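Local structure of PAN2-PAN3 deadenylation complex catalytic subunit pan2 (Neurospora crassa, 4CZX) at residues G172-L177 / I205-G210; C166-K171 / N196-S201; S92-A97 / I103-H108; G84-G89 / S125-A130. The protein probably shortens mRNA poly(A) tails as catalytic subunit of the PAN deadenylation complex, this chain being its N-terminal WD40 beta-propeller domain. All coordinates share one frame; numbering follows the deposited sequence. Where two conformers were deposited one is given.

How the contacts relate
All four contacts lie in one WD40 beta-propeller, whose seven sheets are its blades. Along the chain, 84-89 opens contact 4, contact 3 is nested inside the loop it closes, and contacts 1 and 2 follow with alternating segments. Contacts 1 and 2, their centres about 4 Å apart, join the blades spanning residues 156-189 and 194-241. Contact 3 pairs two strands within the blade 77-106, and contact 4, its centre about 8 Å away, packs that blade on the blade 114-151. The centres of contacts 1 and 3 are about 28 Å apart. Hydrogen-bonded pairing within a blade (contact 3) and largely apolar packing between adjacent blades (contacts 1, 2 and 4) together build this propeller.

Contact 1: G172-L177 / I205-G210; sequences GTVNIL and IVTCGG
Val-174 meets both Ile-205 and Thr-207, one with each of its methyl groups. CG1, which stands opposite the backbone N (chi1 175°), comes tip to tip with Ile-205 CD1 at 4.2 Å. CG2, on the side of the backbone N, slides past the methyl of Thr-207, CG2 to CG2 4.1 Å. The hydroxyl of Thr-207 turns the other way, where OG1 is hydrogen-bonded to His-191 NE2, leaving CG2 to face Val-174. Next along the strand, Asn-175 points away from 205-210. Ile-176 follows, and although its CB leaves the backbone at an angle to the other strand, chi1 of -54° swings CG1 around so that this atom lies 4.2 Å from Ile-205 CD1. One terminal methyl of Ile-205 is thus shared by two residues of 173-177. The two strand axes pass 9.9 Å apart at 155° to each other, too far for backbone pairing, which identifies a face-to-face packing of two neighbouring propeller blades rather than a sheet. Phe-229, in the next strand of the second blade, touches both Ile-176 and Ile-205. Since no hydrogen bond spans the two segments and all four touching residues are buried, their adhesion rests on dispersion and the exclusion of water, with no direction imposed by polar groups.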
loop_
_atom_site.group_PDB
_atom_site.type_symbol
_atom_site.label_atom_id
_atom_site.label_comp_id
_atom_site.label_asym_id
_atom_site.label_seq_id
_atom_site.Cartn_x
_atom_site.Cartn_y
_atom_site.Cartn_z
ATOM N N GLY A 172 -1.888 9.792 45.063
ATOM C CA GLY A 172 -2.309 11.089 45.564
ATOM C C GLY A 172 -1.316 11.789 46.478
ATOM O O GLY A 172 -1.607 12.866 47.002
ATOM N N THR A 173 -0.160 11.176 46.702
ATOM C CA THR A 173 0.881 11.808 47.508
ATOM C C THR A 173 1.886 12.493 46.591
ATOM O O THR A 173 2.002 12.143 45.421
ATOM C CB THR A 173 1.623 10.801 48.403
ATOM O OG1 THR A 173 2.179 9.762 47.593
ATOM C CG2 THR A 173 0.678 10.176 49.405
ATOM N N VAL A 174 2.609 13.468 47.132
ATOM C CA VAL A 174 3.678 14.104 46.386
ATOM C C VAL A 174 5.010 13.828 47.068
ATOM O O VAL A 174 5.174 14.119 48.248
ATOM C CB VAL A 174 3.458 15.614 46.274
ATOM C CG1 VAL A 174 4.667 16.280 45.581
ATOM C CG2 VAL A 174 2.190 15.886 45.492
ATOM N N ASN A 175 5.950 13.235 46.333
ATOM C CA ASN A 175 7.319 13.106 46.831
ATOM C C ASN A 175 8.162 14.283 46.360
ATOM O O ASN A 175 8.155 14.621 45.179
ATOM C CB ASN A 175 7.968 11.796 46.365
ATOM C CG ASN A 175 7.356 10.576 47.012
ATOM O OD1 ASN A 175 6.756 10.658 48.084
ATOM N ND2 ASN A 175 7.519 9.429 46.370
ATOM N N ILE A 176 8.885 14.902 47.284
ATOM C CA ILE A 176 9.811 15.961 46.923
ATOM C C ILE A 176 11.204 15.355 46.836
ATOM O O ILE A 176 11.786 14.951 47.845
ATOM C CB ILE A 176 9.764 17.108 47.936
ATOM C CG1 ILE A 176 8.323 17.592 48.085
ATOM C CG2 ILE A 176 10.688 18.261 47.516
ATOM C CD1 ILE A 176 8.123 18.509 49.247
ATOM N N LEU A 177 11.724 15.285 45.617
ATOM C CA LEU A 177 12.968 14.577 45.345
ATOM C C LEU A 177 14.157 15.513 45.191
ATOM O O LEU A 177 14.067 16.537 44.515
ATOM C CB LEU A 177 12.843 13.741 44.073
ATOM C CG LEU A 177 11.653 12.808 43.895
ATOM C CD1 LEU A 177 11.806 12.090 42.554
ATOM C CD2 LEU A 177 11.578 11.817 45.033
ATOM N N ILE A 205 4.273 24.243 45.579
ATOM C CA ILE A 205 3.596 23.198 44.816
ATOM C C ILE A 205 2.091 23.407 44.910
ATOM O O ILE A 205 1.577 23.772 45.975
ATOM C CB ILE A 205 3.910 21.780 45.319
ATOM C CG1 ILE A 205 5.394 21.621 45.650
ATOM C CG2 ILE A 205 3.420 20.730 44.296
ATOM C CD1 ILE A 205 5.714 20.267 46.261
ATOM N N VAL A 206 1.389 23.185 43.801
ATOM C CA VAL A 206 -0.068 23.200 43.811
ATOM C C VAL A 206 -0.596 21.954 43.093
ATOM O O VAL A 206 -0.051 21.528 42.072
ATOM C CB VAL A 206 -0.645 24.480 43.160
ATOM C CG1 VAL A 206 -0.534 25.670 44.106
ATOM C CG2 VAL A 206 0.038 24.764 41.804
ATOM N N THR A 207 -1.641 21.340 43.646
ATOM C CA THR A 207 -2.195 20.142 43.026
ATOM C C THR A 207 -3.708 20.149 43.008
ATOM O O THR A 207 -4.353 20.794 43.848
ATOM C CB THR A 207 -1.751 18.833 43.734
ATOM O OG1 THR A 207 -2.253 18.819 45.079
ATOM C CG2 THR A 207 -0.228 18.683 43.726
ATOM N N CYS A 208 -4.253 19.418 42.039
ATOM C CA CYS A 208 -5.671 19.088 41.985
ATOM C C CYS A 208 -5.811 17.570 42.049
ATOM O O CYS A 208 -4.965 16.852 41.538
ATOM C CB CYS A 208 -6.306 19.612 40.694
ATOM S SG CYS A 208 -6.160 21.385 40.467
ATOM N N GLY A 209 -6.869 17.068 42.672
ATOM C CA GLY A 209 -7.029 15.630 42.733
ATOM C C GLY A 209 -8.303 15.249 43.457
ATOM O O GLY A 209 -9.207 16.080 43.598
ATOM N N GLY A 210 -8.369 14.002 43.916
ATOM C CA GLY A 210 -9.549 13.516 44.625
ATOM C C GLY A 210 -9.299 12.318 45.522
ATOM O O GLY A 210 -8.203 11.747 45.540
#

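Contact 2: C166-K171 / N196-S201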
loop_
_atom_site.group_PDB
_atom_site.type_symbol
_atom_site.label_atom_id
_atom_site.label_comp_id
_atom_site.label_asym_id
_atom_site.label_seq_id
_atom_site.Cartn_x
_atom_site.Cartn_y
_atom_site.Cartn_z
ATOM N N CYS A 166 9.383 17.710 41.894
ATOM C CA CYS A 166 8.124 17.425 42.559
ATOM C C CYS A 166 7.435 16.297 41.824
ATOM O O CYS A 166 7.130 16.385 40.626
ATOM C CB CYS A 166 7.241 18.665 42.633
ATOM S SG CYS A 166 8.041 20.045 43.492
ATOM N N ALA A 167 7.195 15.227 42.569
ATOM C CA ALA A 167 6.827 13.950 41.981
ATOM C C ALA A 167 5.484 13.468 42.512
ATOM O O ALA A 167 5.390 13.021 43.654
ATOM C CB ALA A 167 7.908 12.923 42.268
ATOM N N ALA A 168 4.450 13.536 41.679
ATOM C CA ALA A 168 3.128 13.065 42.095
ATOM C C ALA A 168 2.973 11.570 41.839
ATOM O O ALA A 168 3.082 11.110 40.703
ATOM C CB ALA A 168 2.037 13.837 41.382
ATOM N N THR A 169 2.717 10.822 42.907
ATOM C CA THR A 169 2.468 9.398 42.797
ATOM C C THR A 169 1.064 9.148 42.295
ATOM O O THR A 169 0.210 10.035 42.317
ATOM C CB THR A 169 2.611 8.674 44.141
ATOM O OG1 THR A 169 1.430 8.899 44.920
ATOM C CG2 THR A 169 3.828 9.173 44.895
ATOM N N ASN A 170 0.798 7.915 41.886
ATOM C CA ASN A 170 -0.541 7.599 41.418
ATOM C C ASN A 170 -1.472 7.288 42.587
ATOM O O ASN A 170 -2.596 6.834 42.376
ATOM C CB ASN A 170 -0.509 6.440 40.416
ATOM C CG ASN A 170 0.181 5.205 40.955
ATOM O OD1 ASN A 170 0.521 5.129 42.133
ATOM N ND2 ASN A 170 0.364 4.203 40.086
ATOM N N LYS A 171 -1.013 7.561 43.812
ATOM C CA LYS A 171 -1.838 7.353 45.008
ATOM C C LYS A 171 -2.299 8.669 45.641
ATOM O O LYS A 171 -3.002 8.660 46.657
ATOM C CB LYS A 171 -1.095 6.536 46.070
ATOM C CG LYS A 171 -0.499 5.223 45.599
ATOM C CD LYS A 171 -1.541 4.241 45.140
ATOM C CE LYS A 171 -0.879 3.030 44.486
ATOM N NZ LYS A 171 -1.869 2.001 44.048
ATOM N N ASN A 196 -4.878 14.874 39.731
ATOM C CA ASN A 196 -5.243 15.121 38.344
ATOM C C ASN A 196 -4.306 16.140 37.668
ATOM O O ASN A 196 -4.235 16.225 36.437
ATOM C CB ASN A 196 -6.689 15.621 38.262
ATOM C CG ASN A 196 -7.241 15.540 36.857
ATOM O OD1 ASN A 196 -7.139 14.505 36.213
ATOM N ND2 ASN A 196 -7.800 16.636 36.363
ATOM N N ASP A 197 -3.600 16.916 38.485
ATOM C CA ASP A 197 -2.716 17.958 37.972
ATOM C C ASP A 197 -1.734 18.408 39.046
ATOM O O ASP A 197 -2.057 18.435 40.238
ATOM C CB ASP A 197 -3.525 19.163 37.472
ATOM C CG ASP A 197 -2.762 19.994 36.422
ATOM O OD1 ASP A 197 -1.581 19.690 36.156
ATOM O OD2 ASP A 197 -3.355 20.936 35.850
ATOM N N LEU A 198 -0.538 18.787 38.609
ATOM C CA LEU A 198 0.483 19.326 39.494
ATOM C C LEU A 198 1.234 20.433 38.761
ATOM O O LEU A 198 1.589 20.276 37.596
ATOM C CB LEU A 198 1.458 18.225 39.953
ATOM C CG LEU A 198 2.601 18.696 40.882
ATOM C CD1 LEU A 198 3.015 17.616 41.878
ATOM C CD2 LEU A 198 3.835 19.180 40.113
ATOM N N ASP A 199 1.466 21.548 39.444
ATOM C CA ASP A 199 2.405 22.550 38.947
ATOM C C ASP A 199 3.256 23.015 40.109
ATOM O O ASP A 199 2.900 22.808 41.273
ATOM C CB ASP A 199 1.687 23.735 38.286
ATOM C CG ASP A 199 2.613 24.524 37.353
ATOM O OD1 ASP A 199 3.693 23.994 37.022
ATOM O OD2 ASP A 199 2.262 25.655 36.962
ATOM N N THR A 200 4.385 23.645 39.804
ATOM C CA THR A 200 5.261 24.116 40.853
ATOM C C THR A 200 6.110 25.277 40.352
ATOM O O THR A 200 6.473 25.322 39.181
ATOM C CB THR A 200 6.165 22.964 41.394
ATOM O OG1 THR A 200 7.116 23.491 42.322
ATOM C CG2 THR A 200 6.913 22.260 40.260
ATOM N N SER A 201 6.362 26.223 41.253
ATOM C CA SER A 201 7.328 27.298 41.070
ATOM C C SER A 201 8.451 27.029 42.055
ATOM O O SER A 201 8.395 26.041 42.786
ATOM C CB SER A 201 6.689 28.660 41.328
ATOM O OG SER A 201 6.267 28.775 42.683
#
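Cys-166 and Ala-168 face Thr-200 and Leu-198 across two nearly antiparallel strands, whose axes come within 8.5 Å at 169°, a spacing that leaves room for side chains and excludes backbone pairing. Leu-198 reaches between the two residues of the other strand. With CG opposite the backbone N (chi1 179°), Leu-198 packs directly on the Ala-168 methyl, CD1 to CB 3.9 Å, and its CD2 approaches Cys-166 CB at 4.3 Å. Further along, Cys-166 SG lies 3.8 Å from Thr-200 OG1 and 4.1 Å from Thr-200 CG2, so the sulfur packs against the branched end as a whole. The hydroxyl of Thr-200 finds its hydrogen-bond partners elsewhere, in Phe-204 O and Ser-162 OG. No hydrogen bond spans the two segments, and all four touching residues are buried, so the fit rests on van der Waals contacts of one methyl, one thiol and the two branched side chains that meet them. Strand 165-169 is the second strand of its blade, and 194-200 is the first of the next, so the contact joins adjacent blades of the propeller. Ile-205 of the neighbouring strand 204-210 touches both Cys-166 and Leu-198. Asp-199, which points away from 166-171, links three blades, through Lys-160 in strand 156-161 and Met-251 N in strand 248-251.

Contact 3: S92-A97 / I103-H108. With PO4 (phosphate ion), chain D.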
loop_
_atom_site.group_PDB
_atom_site.type_symbol
_atom_site.label_atom_id
_atom_site.label_comp_id
_atom_site.label_asym_id
_atom_site.label_seq_id
_atom_site.Cartn_x
_atom_site.Cartn_y
_atom_site.Cartn_z
ATOM N N SER A 92 8.458 4.731 25.217
ATOM C CA SER A 92 9.594 5.392 24.582
ATOM C C SER A 92 9.632 6.886 24.830
ATOM O O SER A 92 8.644 7.489 25.258
ATOM C CB SER A 92 9.569 5.141 23.067
ATOM O OG SER A 92 8.471 5.825 22.480
ATOM N N VAL A 93 10.792 7.475 24.542
ATOM C CA VAL A 93 10.969 8.914 24.606
ATOM C C VAL A 93 11.521 9.324 23.246
ATOM O O VAL A 93 12.409 8.663 22.714
ATOM C CB VAL A 93 11.927 9.333 25.735
ATOM C CG1 VAL A 93 12.023 10.854 25.832
ATOM C CG2 VAL A 93 11.477 8.735 27.071
ATOM N N TYR A 94 10.978 10.396 22.691
ATOM C CA TYR A 94 11.325 10.831 21.340
ATOM C C TYR A 94 11.698 12.299 21.366
ATOM O O TYR A 94 11.081 13.081 22.084
ATOM C CB TYR A 94 10.144 10.602 20.392
ATOM C CG TYR A 94 10.412 10.965 18.946
ATOM C CD1 TYR A 94 11.356 10.266 18.201
ATOM C CD2 TYR A 94 9.695 11.975 18.321
ATOM C CE1 TYR A 94 11.606 10.582 16.863
ATOM C CE2 TYR A 94 9.932 12.297 16.971
ATOM C CZ TYR A 94 10.890 11.600 16.259
ATOM O OH TYR A 94 11.128 11.921 14.936
ATOM N N MET A 95 12.699 12.679 20.574
ATOM C CA MET A 95 13.037 14.085 20.446
ATOM C C MET A 95 13.153 14.479 18.981
ATOM O O MET A 95 13.777 13.777 18.193
ATOM C CB MET A 95 14.345 14.406 21.162
ATOM C CG MET A 95 14.650 15.897 21.127
ATOM S SD MET A 95 16.112 16.350 22.068
ATOM C CE MET A 95 16.132 18.106 21.739
ATOM N N ALA A 96 12.532 15.594 18.622
ATOM C CA ALA A 96 12.562 16.063 17.243
ATOM C C ALA A 96 12.642 17.574 17.254
ATOM O O ALA A 96 12.226 18.211 18.219
ATOM C CB ALA A 96 11.323 15.594 16.479
ATOM N N ALA A 97 13.173 18.144 16.184
ATOM C CA ALA A 97 13.138 19.583 16.003
ATOM C C ALA A 97 11.684 19.967 15.808
ATOM O O ALA A 97 10.856 19.108 15.491
ATOM C CB ALA A 97 13.998 20.004 14.805
ATOM N N ILE A 103 15.532 13.890 15.960
ATOM C CA ILE A 103 16.792 14.148 16.641
ATOM C C ILE A 103 17.312 12.881 17.321
ATOM O O ILE A 103 18.457 12.483 17.079
ATOM C CB ILE A 103 16.652 15.294 17.664
ATOM C CG1 ILE A 103 16.470 16.625 16.925
ATOM C CG2 ILE A 103 17.866 15.352 18.581
ATOM C CD1 ILE A 103 16.217 17.812 17.829
ATOM N N TRP A 104 16.501 12.265 18.185
ATOM C CA TRP A 104 16.803 10.912 18.660
ATOM C C TRP A 104 15.578 10.124 19.118
ATOM O O TRP A 104 14.471 10.651 19.244
ATOM C CB TRP A 104 17.852 10.923 19.789
ATOM C CG TRP A 104 17.655 11.879 20.980
ATOM C CD1 TRP A 104 18.391 13.001 21.244
ATOM C CD2 TRP A 104 16.718 11.752 22.070
ATOM N NE1 TRP A 104 17.965 13.590 22.413
ATOM C CE2 TRP A 104 16.938 12.849 22.938
ATOM C CE3 TRP A 104 15.712 10.828 22.393
ATOM C CZ2 TRP A 104 16.192 13.048 24.103
ATOM C CZ3 TRP A 104 14.968 11.030 23.553
ATOM C CH2 TRP A 104 15.213 12.134 24.394
ATOM N N SER A 105 15.793 8.836 19.345
ATOM C CA SER A 105 14.713 7.923 19.695
ATOM C C SER A 105 15.229 6.932 20.723
ATOM O O SER A 105 16.240 6.272 20.505
ATOM C CB SER A 105 14.194 7.199 18.443
ATOM O OG SER A 105 13.116 6.328 18.762
ATOM N N ILE A 106 14.554 6.849 21.865
ATOM C CA ILE A 106 14.972 5.929 22.900
ATOM C C ILE A 106 13.810 4.996 23.234
ATOM O O ILE A 106 12.736 5.433 23.643
ATOM C CB ILE A 106 15.451 6.677 24.171
ATOM C CG1 ILE A 106 16.639 7.589 23.832
ATOM C CG2 ILE A 106 15.832 5.685 25.256
ATOM C CD1 ILE A 106 17.146 8.424 25.010
ATOM N N ARG A 107 14.027 3.704 23.023
ATOM C CA ARG A 107 13.005 2.703 23.302
ATOM C C ARG A 107 13.660 1.626 24.151
ATOM O O ARG A 107 14.076 0.579 23.649
ATOM C CB ARG A 107 12.418 2.128 22.009
ATOM C CG ARG A 107 11.103 1.365 22.218
ATOM C CD ARG A 107 10.518 0.792 20.924
ATOM N NE ARG A 107 9.250 0.124 21.217
ATOM C CZ ARG A 107 8.070 0.744 21.266
ATOM N NH1 ARG A 107 7.980 2.042 21.002
ATOM N NH2 ARG A 107 6.974 0.065 21.579
ATOM N N HIS A 108 13.775 1.922 25.442
ATOM C CA HIS A 108 14.510 1.100 26.402
ATOM C C HIS A 108 13.594 0.013 26.976
ATOM O O HIS A 108 12.391 0.239 27.133
ATOM C CB HIS A 108 15.065 2.014 27.507
ATOM C CG HIS A 108 16.037 1.358 28.435
ATOM N ND1 HIS A 108 15.642 0.577 29.501
ATOM C CD2 HIS A 108 17.388 1.416 28.493
ATOM C CE1 HIS A 108 16.709 0.161 30.159
ATOM N NE2 HIS A 108 17.781 0.659 29.570
HETATM P P PO4 D . 8.537 -3.625 21.469
HETATM O O1 PO4 D . 8.529 -4.422 22.753
HETATM O O2 PO4 D . 7.191 -2.957 21.304
HETATM O O3 PO4 D . 9.633 -2.587 21.525
HETATM O O4 PO4 D . 8.798 -4.546 20.298
#
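Met-95 lies across the Trp-104 indole, its CB over the face in a CH-pi contact, 3.6 Å from the six-membered ring's centroid and 15° off the normal. Its SD adds an oblique Met-aromatic contact, 4.0 Å from the five-membered ring's centroid. Val-93 CG1 abuts the indole's edge, in the ring plane, 3.7 Å from Trp-104 CH2. With CG between the backbone N and the carbonyl carbon (chi1 49°), the indole leans over strand 93-96, while NE1 is hydrogen-bonded to Val-141 O in the next blade. Losing the indole to an alanine here is likely to leave Met-95 without the ring face under its CB, open a gap beside Val-93 CG1, and take from Val-141 O its NE1 donor. The two strands are the outer hairpin of a WD-repeat blade, with a classic beta bulge where Ile-103 N and Trp-104 N both bond Met-95 O, at 2.8 and 3.1 Å. Beside the bulge, Ile-103 CD1 fills the notch formed by Met-95 CE, 3.9 Å away, and the backbone of Ala-97. On the sheet's other face the Tyr-94 ring edge meets Ser-105 CB, and an aromatic side chain of another protein pairs edge-to-face with that ring. Arg-107 presents its guanidinium edge to a phosphate ion, probably from the crystallisation liquor and also bonded by Arg-91 NH2, with NE 2.8 Å from O3; NH1 forms a salt bridge with Asp-72.

Contact 4: G84-G89 / S125-A130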
loop_
_atom_site.group_PDB
_atom_site.type_symbol
_atom_site.label_atom_id
_atom_site.label_comp_id
_atom_site.label_asym_id
_atom_site.label_seq_id
_atom_site.Cartn_x
_atom_site.Cartn_y
_atom_site.Cartn_z
ATOM N N GLY A 84 14.919 21.315 20.375
ATOM C CA GLY A 84 13.662 20.751 19.924
ATOM C C GLY A 84 12.712 20.367 21.036
ATOM O O GLY A 84 12.828 20.844 22.164
ATOM N N VAL A 85 11.771 19.492 20.701
ATOM C CA VAL A 85 10.732 19.085 21.630
ATOM C C VAL A 85 10.956 17.647 22.052
ATOM O O VAL A 85 11.272 16.792 21.218
ATOM C CB VAL A 85 9.340 19.216 20.999
ATOM C CG1 VAL A 85 8.225 18.836 22.035
ATOM C CG2 VAL A 85 9.155 20.623 20.440
ATOM N N ILE A 86 10.779 17.376 23.342
ATOM C CA ILE A 86 10.834 16.010 23.846
ATOM C C ILE A 86 9.413 15.495 24.085
ATOM O O ILE A 86 8.566 16.189 24.660
ATOM C CB ILE A 86 11.670 15.911 25.133
ATOM C CG1 ILE A 86 12.993 16.674 24.959
ATOM C CG2 ILE A 86 11.940 14.451 25.503
ATOM C CD1 ILE A 86 13.849 16.676 26.195
ATOM N N PHE A 87 9.164 14.292 23.587
ATOM C CA PHE A 87 7.836 13.668 23.611
ATOM C C PHE A 87 7.894 12.367 24.400
ATOM O O PHE A 87 8.770 11.533 24.152
ATOM C CB PHE A 87 7.346 13.367 22.188
ATOM C CG PHE A 87 7.421 14.540 21.236
ATOM C CD1 PHE A 87 8.560 14.761 20.456
ATOM C CD2 PHE A 87 6.327 15.374 21.074
ATOM C CE1 PHE A 87 8.622 15.838 19.545
ATOM C CE2 PHE A 87 6.360 16.432 20.181
ATOM C CZ PHE A 87 7.514 16.677 19.407
ATOM N N LEU A 88 6.957 12.170 25.324
ATOM C CA LEU A 88 6.943 10.946 26.118
ATOM C C LEU A 88 5.725 10.081 25.794
ATOM O O LEU A 88 4.593 10.560 25.774
ATOM C CB LEU A 88 6.954 11.253 27.630
ATOM C CG LEU A 88 7.127 10.006 28.518
ATOM C CD1 LEU A 88 7.973 10.325 29.738
ATOM C CD2 LEU A 88 5.787 9.403 28.985
ATOM N N GLY A 89 5.976 8.800 25.536
ATOM C CA GLY A 89 4.919 7.807 25.421
ATOM C C GLY A 89 5.194 6.729 26.452
ATOM O O GLY A 89 6.245 6.747 27.099
ATOM N N SER A 125 19.939 19.718 30.019
ATOM C CA SER A 125 20.826 18.692 29.484
ATOM C C SER A 125 20.398 17.279 29.881
ATOM O O SER A 125 20.864 16.296 29.303
ATOM C CB SER A 125 22.264 18.937 29.955
ATOM O OG SER A 125 22.665 20.274 29.718
ATOM N N GLU A 126 19.527 17.177 30.886
ATOM C CA GLU A 126 19.163 15.872 31.436
ATOM C C GLU A 126 17.701 15.799 31.876
ATOM O O GLU A 126 17.152 16.756 32.424
ATOM C CB GLU A 126 20.081 15.542 32.620
ATOM C CG GLU A 126 19.904 14.163 33.228
ATOM C CD GLU A 126 20.807 13.931 34.441
ATOM O OE1 GLU A 126 20.396 14.271 35.573
ATOM O OE2 GLU A 126 21.925 13.393 34.262
ATOM N N ILE A 127 17.066 14.659 31.631
ATOM C CA ILE A 127 15.715 14.451 32.123
ATOM C C ILE A 127 15.582 13.177 32.947
ATOM O O ILE A 127 16.360 12.232 32.800
ATOM C CB ILE A 127 14.681 14.393 30.979
ATOM C CG1 ILE A 127 15.050 13.307 29.963
ATOM C CG2 ILE A 127 14.528 15.751 30.329
ATOM C CD1 ILE A 127 14.024 13.153 28.847
ATOM N N LEU A 128 14.587 13.180 33.824
ATOM C CA LEU A 128 14.190 11.998 34.576
ATOM C C LEU A 128 12.872 11.506 34.005
ATOM O O LEU A 128 11.969 12.309 33.780
ATOM C CB LEU A 128 14.046 12.332 36.060
ATOM C CG LEU A 128 13.466 11.241 36.966
ATOM C CD1 LEU A 128 14.445 10.083 37.149
ATOM C CD2 LEU A 128 13.074 11.840 38.328
ATOM N N VAL A 129 12.741 10.205 33.754
ATOM C CA VAL A 129 11.470 9.704 33.252
ATOM C C VAL A 129 11.013 8.566 34.155
ATOM O O VAL A 129 11.825 7.794 34.669
ATOM C CB VAL A 129 11.535 9.238 31.759
ATOM C CG1 VAL A 129 12.161 10.335 30.862
ATOM C CG2 VAL A 129 12.265 7.915 31.609
ATOM N N ALA A 130 9.709 8.502 34.375
ATOM C CA ALA A 130 9.119 7.537 35.300
ATOM C C ALA A 130 7.675 7.277 34.912
ATOM O O ALA A 130 7.142 7.907 33.994
ATOM C CB ALA A 130 9.202 8.049 36.742
#
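Ile-86, Ile-127 and Leu-88 bury the most surface here. The two isoleucines reach toward each other tip to tip, CG2 of Ile-86 standing 4.1 Å from CD1 of Ile-127. Their backbones are well apart, CA of Ile-86 to CA of Ile-127 9.7 Å, so both side chains are needed to span the gap. Ile-127 does so with its long branch, placed by chi1 of 56° between its backbone N and carbonyl carbon. Ile-86 offers its short branch, opposite the backbone N. Two residues on, the strands have come a little nearer, with 8.5 Å between the CA atoms of Leu-88 and Val-129, and here Leu-88 CD1 meets Val-129 CB at 4.2 Å. Leu-88 was modelled in two conformers, so this second touch is less certain than the first. The pairs advance together, 86 with 127 and 88 with 129, which shows that the strands run in roughly the same direction. Each is the second strand of its blade, in the predicted WD repeats 2 and 3. Met-117, on the first strand of the latter blade, touches Ile-86, Leu-88 and Val-129, while Val-93 touches Ile-86 and Ile-139 touches Ile-127, each within its own blade. All four touching residues are buried. At these two pairs the gap between strands is bridged by apolar side chains alone, with no hydrogen bond across the segments, so the interface depends on shape and hydrophobicity.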